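Local coordinates for outer membrane protein SusF (PDB 4FE9) that binds starch at the bacterial cell surface through its carbohydrate-binding modules, ahead of starch import into the periplasm for degradation, at residues A[70-75]-A[113-118]; A[192-197]-A[209-214]; A[263-268]-A[307-312]; A[432-437]-A[448-453]. One frame throughout, in Å; residues are numbered along the deposited sequence. Where two conformers were deposited one is given.

Contact 1: residues A[70-75]-A[113-118]; sequences LTLNEN and LKISIN
Asn-73 turns its amide toward Lys-114 through a first torsion that sets CG anti to its own carbonyl carbon (chi1 -65°), while Lys-114 sends CG anti to its backbone N (175°) before bending at chi3 and chi4 toward Glu-74. The Asn-73 carbonyl OD1 then receives the backbone N-H of Lys-114 at 2.8 Å, nearly along the C=O axis. The Asn-73 N returns a bond to the Lys-114 O, so one residue grips both polar backbone atoms of its partner just beyond the last antiparallel bridge. Asparagine suits this place, where the chain leaves the strand with positive phi. An alanine here would probably leave the Lys-114 N-H without its acceptor. Beyond it, Glu-74 OE1 and Lys-114 NZ form a salt bridge at 2.8 Å, the two chains meeting at a slant, with Glu-135 as a long, weak second partner of the lysine. A water accepts from the Glu-74 N at 2.8 Å and donates to the Lys-114 O at 3.0 Å. Upstream, Thr-71 and Ser-116 make the hydrogen-bonded pair. On the other face, Leu-72 CD2 lies 3.5 Å from Ile-115 CG1 and Leu-70 CD1 lies 4.0 Å from Ile-117 CG1, each pair side by side; Leu-72 also reaches helix 92-102. Strands 64-72 and 111-122 thus bury branched aliphatic groups on one face of the sheet and keep polar groups on the other, and where backbone pairing ends an amide, a water and an ion pair take over the bonding.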
# COMPACT_ATOMS: atom_id res chain seq x y z
N LEU A 70 26.24 9.35 17.14
CA LEU A 70 26.61 9.41 15.72
C LEU A 70 25.49 8.79 14.91
O LEU A 70 25.15 7.63 15.10
CB LEU A 70 27.90 8.66 15.49
CG LEU A 70 28.47 8.67 14.06
CD1 LEU A 70 29.96 8.48 14.06
CD2 LEU A 70 27.82 7.57 13.28
N THR A 71 24.81 9.60 14.14
CA THR A 71 23.66 9.09 13.44
C THR A 71 23.85 9.17 11.92
O THR A 71 24.68 9.91 11.45
CB THR A 71 22.36 9.81 13.87
OG1 THR A 71 22.33 11.13 13.34
CG2 THR A 71 22.27 9.89 15.34
N LEU A 72 23.18 8.29 11.19
CA LEU A 72 23.20 8.33 9.72
C LEU A 72 21.78 8.58 9.20
O LEU A 72 20.82 8.06 9.78
CB LEU A 72 23.76 7.02 9.14
CG LEU A 72 25.14 6.63 9.68
CD1 LEU A 72 25.40 5.15 9.52
CD2 LEU A 72 26.25 7.46 9.00
N ASN A 73 21.65 9.54 8.29
CA ASN A 73 20.35 9.98 7.82
C ASN A 73 19.34 10.14 8.98
O ASN A 73 18.23 9.63 8.92
CB ASN A 73 19.81 9.02 6.75
CG ASN A 73 20.66 9.02 5.48
OD1 ASN A 73 21.68 9.72 5.40
ND2 ASN A 73 20.28 8.21 4.51
N GLU A 74 19.78 10.79 10.04
CA GLU A 74 18.87 11.28 11.09
C GLU A 74 18.43 10.25 12.15
O GLU A 74 18.24 10.61 13.30
CB GLU A 74 17.65 11.99 10.50
CG GLU A 74 17.39 13.37 11.12
CD GLU A 74 17.80 14.52 10.21
OE1 GLU A 74 17.59 14.41 8.97
OE2 GLU A 74 18.30 15.56 10.73
N ASN A 75 18.12 9.04 11.75
CA ASN A 75 17.64 8.11 12.77
C ASN A 75 18.22 6.75 12.79
O ASN A 75 17.62 5.85 13.35
CB ASN A 75 16.10 8.03 12.78
CG ASN A 75 15.50 8.18 11.41
OD1 ASN A 75 15.55 7.28 10.59
ND2 ASN A 75 14.98 9.37 11.13
N LEU A 113 24.69 9.25 2.43
CA LEU A 113 24.59 9.17 3.86
C LEU A 113 25.01 10.51 4.47
O LEU A 113 26.16 10.93 4.34
CB LEU A 113 25.52 8.09 4.37
CG LEU A 113 25.28 6.66 3.86
CD1 LEU A 113 26.47 5.77 4.22
CD2 LEU A 113 23.98 6.13 4.48
N LYS A 114 24.11 11.10 5.24
CA LYS A 114 24.38 12.28 6.00
C LYS A 114 24.74 11.89 7.45
O LYS A 114 24.03 11.12 8.08
CB LYS A 114 23.16 13.20 5.92
CG LYS A 114 23.21 14.45 6.76
CD LYS A 114 21.97 15.34 6.44
CE LYS A 114 21.13 15.62 7.70
NZ LYS A 114 20.29 14.44 8.10
N ILE A 115 25.95 12.22 7.85
CA ILE A 115 26.50 11.83 9.16
C ILE A 115 26.43 12.99 10.12
O ILE A 115 26.91 14.09 9.84
CB ILE A 115 27.94 11.40 9.03
CG1 ILE A 115 28.06 10.32 7.96
CG2 ILE A 115 28.47 10.90 10.36
CD1 ILE A 115 29.43 10.05 7.53
N SER A 116 25.73 12.78 11.22
CA SER A 116 25.57 13.80 12.26
C SER A 116 26.26 13.33 13.52
O SER A 116 25.82 12.34 14.12
CB SER A 116 24.08 14.00 12.55
OG SER A 116 23.83 15.25 13.14
N ILE A 117 27.35 14.00 13.92
CA ILE A 117 28.07 13.66 15.16
C ILE A 117 27.83 14.70 16.25
O ILE A 117 28.01 15.90 16.02
CB ILE A 117 29.57 13.52 14.95
CG1 ILE A 117 29.87 12.47 13.86
CG2 ILE A 117 30.24 13.10 16.25
CD1 ILE A 117 31.32 12.40 13.46
N ASN A 118 27.24 14.27 17.34
CA ASN A 118 27.00 15.15 18.48
C ASN A 118 28.08 14.84 19.52
O ASN A 118 28.14 13.71 20.06
CB ASN A 118 25.58 14.88 19.06
CG ASN A 118 25.22 15.80 20.21
OD1 ASN A 118 26.06 16.10 21.10
ND2 ASN A 118 23.97 16.17 20.27
O HOH W 1 22.24 12.06 10.30

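Contact 2: residues A[192-197]-A[209-214]; sequences FKIFPA and KALGSS. With GLC (alpha-D-glucopyranose), chain B.
Ala-210 presents its methyl between two side chains of strand 191-196: CB lies 3.8 Å from Lys-193 CD and 3.7 Å from Phe-195 CE2. The Phe-195 ring approaches obliquely, its CE2 also 3.6 Å from Ala-210 CA, although the Phe-195 side chain sets out away from the loop. Alanine's lone methyl suits the place between a lysine shaft and an aromatic ring. Lys-193 sets CG anti to its carbonyl carbon (chi1 -75°) and is extended from there on, its CB passing the Leu-211 O and its methylenes running by Ala-210 to bring the ammonium to the sugar. There NZ donates to O3 of the bound glucose (chain B) at 2.8 Å and to O2 of the same glucose at 2.8 Å. Ile-194 CB lies 4.1 Å from Leu-211 CB, and both side chains also touch Phe-245 of strand 241-246. A single antiparallel bridge fixes their register: Ile-194 N donates to the Leu-211 O, and Leu-211 N to the Ile-194 O at 2.8 Å. Pro-196 closes this end with CD against the Lys-209 O. Loop 209-214 is thereby held to the strand that carries a sugar-binding lysine of carbohydrate-binding module 1, with Asp-216 of the glucose site following close behind. Packing of its CD on the Ala-210 methyl probably steadies the lysine, and its charged tip would probably polarise the neighbouring O2 and O3, hydroxyls that an alpha-1,4-linked glucan keeps unlinked and available for recognition.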
# COMPACT_ATOMS: atom_id res chain seq x y z
N PHE A 192 9.62 -21.39 2.86
CA PHE A 192 9.79 -21.44 1.42
C PHE A 192 11.06 -20.73 0.96
O PHE A 192 11.60 -19.87 1.67
CB PHE A 192 8.57 -20.87 0.72
CG PHE A 192 8.38 -19.38 0.94
CD1 PHE A 192 8.82 -18.46 -0.01
CD2 PHE A 192 7.72 -18.91 2.06
CE1 PHE A 192 8.65 -17.11 0.18
CE2 PHE A 192 7.52 -17.54 2.25
CZ PHE A 192 7.96 -16.64 1.27
N LYS A 193 11.47 -21.02 -0.26
CA LYS A 193 12.49 -20.21 -0.95
C LYS A 193 11.99 -19.72 -2.32
O LYS A 193 11.02 -20.27 -2.85
CB LYS A 193 13.78 -21.01 -1.09
CG LYS A 193 14.55 -21.13 0.25
CD LYS A 193 15.61 -22.23 0.22
CE LYS A 193 16.64 -21.95 1.29
NZ LYS A 193 17.66 -22.98 1.47
N ILE A 194 12.69 -18.74 -2.89
CA ILE A 194 12.43 -18.27 -4.22
C ILE A 194 13.55 -18.70 -5.13
O ILE A 194 14.71 -18.64 -4.76
CB ILE A 194 12.37 -16.76 -4.23
CG1 ILE A 194 11.22 -16.27 -3.36
CG2 ILE A 194 12.18 -16.23 -5.66
CD1 ILE A 194 11.41 -14.78 -2.93
N PHE A 195 13.21 -19.28 -6.26
CA PHE A 195 14.24 -19.71 -7.19
C PHE A 195 14.09 -18.99 -8.50
O PHE A 195 12.99 -18.89 -9.02
CB PHE A 195 14.17 -21.22 -7.41
CG PHE A 195 14.60 -22.02 -6.22
CD1 PHE A 195 13.71 -22.25 -5.17
CD2 PHE A 195 15.91 -22.38 -6.07
CE1 PHE A 195 14.14 -22.89 -4.01
CE2 PHE A 195 16.35 -23.00 -4.91
CZ PHE A 195 15.45 -23.32 -3.93
N PRO A 196 15.21 -18.48 -9.05
CA PRO A 196 15.18 -18.10 -10.45
C PRO A 196 14.88 -19.31 -11.34
O PRO A 196 15.31 -20.42 -11.04
CB PRO A 196 16.61 -17.57 -10.72
CG PRO A 196 17.43 -18.17 -9.68
CD PRO A 196 16.56 -18.39 -8.48
N ALA A 197 14.17 -19.08 -12.44
CA ALA A 197 13.82 -20.16 -13.39
C ALA A 197 15.02 -21.02 -13.81
O ALA A 197 14.90 -22.23 -13.98
CB ALA A 197 13.11 -19.59 -14.62
N LYS A 209 21.31 -22.15 -5.61
CA LYS A 209 20.88 -20.96 -6.31
C LYS A 209 19.69 -20.30 -5.70
O LYS A 209 19.08 -19.46 -6.31
CB LYS A 209 20.63 -21.24 -7.81
CG LYS A 209 21.79 -21.88 -8.50
CD LYS A 209 21.78 -21.65 -10.02
CE LYS A 209 23.15 -21.95 -10.60
NZ LYS A 209 23.05 -22.56 -11.96
N ALA A 210 19.33 -20.70 -4.47
CA ALA A 210 18.18 -20.13 -3.77
C ALA A 210 18.28 -18.64 -3.54
O ALA A 210 19.32 -18.14 -3.11
CB ALA A 210 17.98 -20.82 -2.42
N LEU A 211 17.14 -17.98 -3.60
CA LEU A 211 16.97 -16.72 -2.95
C LEU A 211 16.10 -16.90 -1.71
O LEU A 211 15.07 -17.59 -1.76
CB LEU A 211 16.30 -15.72 -3.89
CG LEU A 211 16.99 -15.60 -5.27
CD1 LEU A 211 16.11 -14.83 -6.19
CD2 LEU A 211 18.37 -14.92 -5.13
N GLY A 212 16.45 -16.22 -0.64
CA GLY A 212 15.72 -16.42 0.63
C GLY A 212 16.00 -15.35 1.62
O GLY A 212 16.06 -14.18 1.27
N SER A 213 16.01 -15.70 2.89
CA SER A 213 16.30 -14.69 3.90
C SER A 213 17.66 -14.93 4.53
O SER A 213 18.26 -15.98 4.33
CB SER A 213 15.22 -14.64 4.97
OG SER A 213 15.08 -15.91 5.58
N SER A 214 18.16 -13.91 5.23
CA SER A 214 19.41 -14.04 5.97
C SER A 214 19.33 -15.14 7.03
O SER A 214 20.28 -15.85 7.24
CB SER A 214 19.75 -12.73 6.63
OG SER A 214 20.85 -12.17 5.97
C1 GLC B . 16.21 -27.75 0.70
C2 GLC B . 16.15 -26.26 1.01
C3 GLC B . 15.98 -26.05 2.51
C4 GLC B . 14.72 -26.76 2.98
C5 GLC B . 14.77 -28.23 2.57
C6 GLC B . 13.42 -28.87 2.88
O2 GLC B . 17.38 -25.65 0.62
O3 GLC B . 15.85 -24.66 2.75
O4 GLC B . 14.58 -26.66 4.38
O5 GLC B . 14.99 -28.37 1.13
O6 GLC B . 13.52 -30.25 2.66

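Contact 3: residues A[263-268]-A[307-312]; sequences LYMTGS and VKFAPQ. With GLC (alpha-D-glucopyranose), chain C.
Tyr-264 and Ala-310, then Thr-266 and Lys-308, form the two hydrogen-bonded pairs of this antiparallel contact, with four backbone bonds, among them Ala-310 N to Tyr-264 O at 2.8 Å. Next to Val-307, Gly-267 allows a close approach, CA to CA 3.9 Å, where a CB would press on the valine CG1. The apolar contacts lie on the face of Met-265 and Phe-309. Met-265 extends with CG anti to its backbone N (174°), alongside Phe-309, and its SD sits 4.7 Å from the ring centroid, an oblique Met-aromatic contact; Leu-263 CD2 joins at 4.2 Å from Phe-309 CD2. On the opposite face, the Tyr-264 ring has the Ala-310 O in plane at its edge and CD2 3.3 Å from Gln-312 C, while its OH hydrogen-bonds to Glu-262 OE1. An alanine in place of Tyr-264 would probably open a gap beside Gln-312 and leave Glu-262 without this hydroxyl partner. Lys-308 NZ donates to O3 of the bound glucose (chain C) at 2.6 Å and pairs with Asp-318, which holds the same sugar. The pairing is consistent with the beta-sandwich of carbohydrate-binding module 2, Lys-308 reaching from the sheet to a pocket completed by loop residues.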
# COMPACT_ATOMS: atom_id res chain seq x y z
N LEU A 263 -19.77 -5.94 3.28
CA LEU A 263 -19.35 -4.77 4.04
C LEU A 263 -20.53 -3.84 4.30
O LEU A 263 -21.41 -3.67 3.45
CB LEU A 263 -18.25 -3.99 3.30
CG LEU A 263 -17.49 -3.01 4.18
CD1 LEU A 263 -16.51 -3.75 5.10
CD2 LEU A 263 -16.77 -1.98 3.33
N TYR A 264 -20.55 -3.27 5.50
CA TYR A 264 -21.68 -2.48 5.97
C TYR A 264 -21.16 -1.21 6.61
O TYR A 264 -20.03 -1.18 7.11
CB TYR A 264 -22.49 -3.26 6.99
CG TYR A 264 -23.14 -4.52 6.44
CD1 TYR A 264 -24.45 -4.50 5.94
CD2 TYR A 264 -22.47 -5.75 6.47
CE1 TYR A 264 -25.06 -5.66 5.45
CE2 TYR A 264 -23.05 -6.90 5.96
CZ TYR A 264 -24.32 -6.84 5.42
OH TYR A 264 -24.90 -8.00 4.99
N MET A 265 -21.93 -0.14 6.43
CA MET A 265 -21.62 1.16 7.01
C MET A 265 -22.68 1.51 8.03
O MET A 265 -23.87 1.22 7.83
CB MET A 265 -21.60 2.22 5.91
CG MET A 265 -21.43 3.66 6.43
SD MET A 265 -21.22 4.84 5.11
CE MET A 265 -22.94 5.08 4.66
N THR A 266 -22.22 1.93 9.20
CA THR A 266 -23.07 2.60 10.16
C THR A 266 -22.44 3.95 10.52
O THR A 266 -21.51 4.41 9.83
CB THR A 266 -23.29 1.74 11.41
OG1 THR A 266 -24.33 2.30 12.21
CG2 THR A 266 -21.99 1.63 12.24
N GLY A 267 -23.02 4.63 11.50
CA GLY A 267 -22.89 6.07 11.58
C GLY A 267 -23.63 6.71 12.73
O GLY A 267 -24.52 6.09 13.35
N SER A 268 -23.22 7.94 13.06
CA SER A 268 -24.02 8.82 13.92
C SER A 268 -25.43 8.98 13.39
O SER A 268 -26.39 8.79 14.11
CB SER A 268 -23.34 10.20 14.10
OG SER A 268 -22.93 10.75 12.85
N VAL A 307 -19.04 8.11 10.42
CA VAL A 307 -19.33 6.73 10.01
C VAL A 307 -18.21 5.76 10.33
O VAL A 307 -17.03 6.14 10.40
CB VAL A 307 -19.64 6.64 8.50
CG1 VAL A 307 -20.93 7.42 8.15
CG2 VAL A 307 -18.49 7.13 7.69
N LYS A 308 -18.56 4.47 10.40
CA LYS A 308 -17.56 3.38 10.42
C LYS A 308 -18.07 2.19 9.57
O LYS A 308 -19.25 2.13 9.22
CB LYS A 308 -17.32 2.90 11.85
CG LYS A 308 -16.36 3.76 12.64
CD LYS A 308 -16.08 3.17 13.96
CE LYS A 308 -14.72 2.52 13.97
NZ LYS A 308 -14.29 2.20 15.36
N PHE A 309 -17.18 1.26 9.25
CA PHE A 309 -17.49 0.15 8.34
C PHE A 309 -17.18 -1.14 9.05
O PHE A 309 -16.35 -1.17 9.94
CB PHE A 309 -16.65 0.25 7.06
CG PHE A 309 -16.88 1.50 6.29
CD1 PHE A 309 -16.11 2.64 6.52
CD2 PHE A 309 -17.87 1.55 5.31
CE1 PHE A 309 -16.34 3.81 5.80
CE2 PHE A 309 -18.15 2.75 4.63
CZ PHE A 309 -17.36 3.88 4.88
N ALA A 310 -17.92 -2.21 8.70
CA ALA A 310 -17.71 -3.54 9.33
C ALA A 310 -18.03 -4.66 8.35
O ALA A 310 -18.86 -4.49 7.45
CB ALA A 310 -18.57 -3.68 10.58
N PRO A 311 -17.49 -5.86 8.61
CA PRO A 311 -17.70 -6.94 7.68
C PRO A 311 -19.01 -7.73 7.95
O PRO A 311 -19.25 -8.74 7.32
CB PRO A 311 -16.46 -7.83 7.93
CG PRO A 311 -16.16 -7.64 9.34
CD PRO A 311 -16.47 -6.19 9.62
N GLN A 312 -19.77 -7.32 8.97
CA GLN A 312 -21.14 -7.76 9.15
C GLN A 312 -21.94 -6.57 9.66
O GLN A 312 -21.37 -5.48 9.83
CB GLN A 312 -21.20 -8.91 10.13
CG GLN A 312 -20.80 -8.54 11.58
CD GLN A 312 -19.29 -8.38 11.75
OE1 GLN A 312 -18.53 -9.31 11.51
NE2 GLN A 312 -18.88 -7.26 12.34
C1 GLC C . -16.81 -0.89 19.15
C2 GLC C . -16.38 -0.07 17.94
C3 GLC C . -16.64 1.40 18.15
C4 GLC C . -18.09 1.62 18.51
C5 GLC C . -18.47 0.76 19.69
C6 GLC C . -19.94 0.92 20.03
O2 GLC C . -14.99 -0.27 17.73
O3 GLC C . -16.31 2.16 16.98
O4 GLC C . -18.28 2.96 18.89
O5 GLC C . -18.18 -0.62 19.44
O6 GLC C . -20.22 0.09 21.16

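Contact 4: residues A[432-437]-A[448-453]; sequences IIFDGQ and AAVQGK
Phe-434 meets Ala-448 at the rim of its ring: the Ala-448 O lies in the ring plane at the edge, 3.4 Å from Phe-434 CZ, where slightly positive aromatic C-H groups suit an oxygen. One face of the ring is taken by a neighbour in its own strand, Ile-432, whose CG2 stands 3.7 Å above the plane and is offset toward the rim. Val-450 comes in obliquely, its CG2 a tight 3.3 Å from Phe-434 CE1, while Ala-448 CB is 4.0 Å from CZ. With CG anti to the carbonyl carbon (chi1 -64°), the Phe-434 side chain leaves the backbone beside its own N. These residues belong to carbohydrate-binding module 3, where strand 430-434 folds back into strand 437-440 as a two-residue beta hairpin. A type I' turn from Phe-434 to Gln-437 closes it, with Asp-435 and Gly-436 both at positive phi, which aspartate and glycine tolerate. No hydrogen bond joins segments 432-437 and 448-453. Each is instead paired to strand 410-415, which Val-450 meets through the backbone of Val-412. Ile-432 and Val-450 pass alongside, pointing opposite ways, with Ile-432 CG1 3.9 Å from Val-450 CG2. Branched aliphatic residues suit this place, since they pack on one another and on the ring without polar partners. Val-450 CG2 also lies 3.7 Å from the Ile-433 O, and Ile-433 touches Val-458 and Leu-460 of strand 458-461.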
# COMPACT_ATOMS: atom_id res chain seq x y z
N ILE A 432 -29.56 -1.95 -12.37
CA ILE A 432 -30.78 -1.72 -13.14
C ILE A 432 -31.98 -1.68 -12.15
O ILE A 432 -31.78 -1.79 -10.93
CB ILE A 432 -30.94 -2.82 -14.24
CG1 ILE A 432 -31.88 -2.36 -15.37
CG2 ILE A 432 -31.40 -4.16 -13.62
CD1 ILE A 432 -31.41 -1.14 -16.10
N ILE A 433 -33.18 -1.45 -12.66
CA ILE A 433 -34.41 -1.52 -11.84
C ILE A 433 -35.27 -2.72 -12.24
O ILE A 433 -35.59 -2.88 -13.42
CB ILE A 433 -35.27 -0.23 -12.01
CG1 ILE A 433 -34.54 0.96 -11.46
CG2 ILE A 433 -36.60 -0.37 -11.35
CD1 ILE A 433 -34.00 1.81 -12.53
N PHE A 434 -35.68 -3.54 -11.26
CA PHE A 434 -36.71 -4.57 -11.47
C PHE A 434 -37.78 -4.34 -10.43
O PHE A 434 -37.48 -4.34 -9.22
CB PHE A 434 -36.15 -6.00 -11.26
CG PHE A 434 -35.06 -6.40 -12.27
CD1 PHE A 434 -35.32 -6.40 -13.65
CD2 PHE A 434 -33.87 -7.03 -11.81
CE1 PHE A 434 -34.34 -6.88 -14.58
CE2 PHE A 434 -32.91 -7.51 -12.70
CZ PHE A 434 -33.14 -7.41 -14.11
N ASP A 435 -39.03 -4.23 -10.89
CA ASP A 435 -40.19 -4.04 -9.99
C ASP A 435 -40.01 -2.86 -9.04
O ASP A 435 -40.23 -3.00 -7.85
CB ASP A 435 -40.44 -5.32 -9.17
CG ASP A 435 -40.67 -6.56 -10.04
OD1 ASP A 435 -41.51 -6.49 -10.98
OD2 ASP A 435 -40.05 -7.62 -9.76
N GLY A 436 -39.54 -1.72 -9.55
CA GLY A 436 -39.40 -0.50 -8.73
C GLY A 436 -38.38 -0.62 -7.58
O GLY A 436 -38.42 0.15 -6.63
N GLN A 437 -37.50 -1.61 -7.66
CA GLN A 437 -36.31 -1.67 -6.80
C GLN A 437 -34.99 -1.47 -7.59
O GLN A 437 -34.87 -1.89 -8.75
CB GLN A 437 -36.27 -2.98 -6.09
CG GLN A 437 -36.03 -2.85 -4.65
CD GLN A 437 -37.24 -3.18 -3.87
OE1 GLN A 437 -38.14 -3.82 -4.37
NE2 GLN A 437 -37.21 -2.85 -2.59
N ALA A 448 -30.94 -9.61 -16.49
CA ALA A 448 -32.04 -9.66 -17.47
C ALA A 448 -32.34 -8.28 -18.03
O ALA A 448 -32.19 -7.27 -17.32
CB ALA A 448 -33.29 -10.29 -16.83
N ALA A 449 -32.50 -8.22 -19.35
CA ALA A 449 -32.59 -6.94 -20.06
C ALA A 449 -33.86 -6.21 -19.62
O ALA A 449 -34.91 -6.82 -19.45
CB ALA A 449 -32.62 -7.18 -21.57
N VAL A 450 -33.77 -4.89 -19.50
CA VAL A 450 -34.95 -4.04 -19.19
C VAL A 450 -35.09 -2.96 -20.26
O VAL A 450 -34.10 -2.30 -20.58
CB VAL A 450 -34.81 -3.38 -17.83
CG1 VAL A 450 -35.93 -2.34 -17.61
CG2 VAL A 450 -34.85 -4.43 -16.74
N GLN A 451 -36.21 -2.98 -20.98
CA GLN A 451 -36.41 -2.12 -22.17
C GLN A 451 -36.88 -0.72 -21.75
O GLN A 451 -37.66 -0.58 -20.81
CB GLN A 451 -37.44 -2.72 -23.15
CG GLN A 451 -37.09 -4.09 -23.66
CD GLN A 451 -35.75 -4.13 -24.38
OE1 GLN A 451 -35.45 -3.27 -25.19
NE2 GLN A 451 -34.99 -5.20 -24.15
N GLY A 452 -36.40 0.29 -22.44
CA GLY A 452 -36.99 1.62 -22.36
C GLY A 452 -37.34 2.13 -23.73
O GLY A 452 -36.84 1.62 -24.73
N LYS A 453 -38.16 3.19 -23.78
CA LYS A 453 -38.55 3.82 -25.08
C LYS A 453 -38.07 5.26 -25.17
O LYS A 453 -38.00 5.97 -24.16
CB LYS A 453 -40.07 3.77 -25.28
CG LYS A 453 -40.69 2.39 -25.05
CD LYS A 453 -41.54 2.38 -23.78
CE LYS A 453 -43.01 2.62 -24.10
NZ LYS A 453 -43.72 1.34 -24.38

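The four contacts follow one another along the chain without touching. Contacts 2 and 3 are buried and comparable: each anchors the strand whose lysine donates to O3 of a bound glucose, and to O2 as well, weakly in contact 3. Contact 2 ties that strand to a loop by one bridge, contact 3 to another strand by four. Their centres are about 42 Å apart, in carbohydrate-binding modules 1 and 2. Contacts 1 and 4, centres about 67 Å apart, are only partly buried and lie away from the sugar-binding and sodium sites. Contact 1 joins two strands and ends in polar and ionic bonds; contact 4, beside a hairpin turn, has no hydrogen bond between its segments and relies mainly on apolar packing.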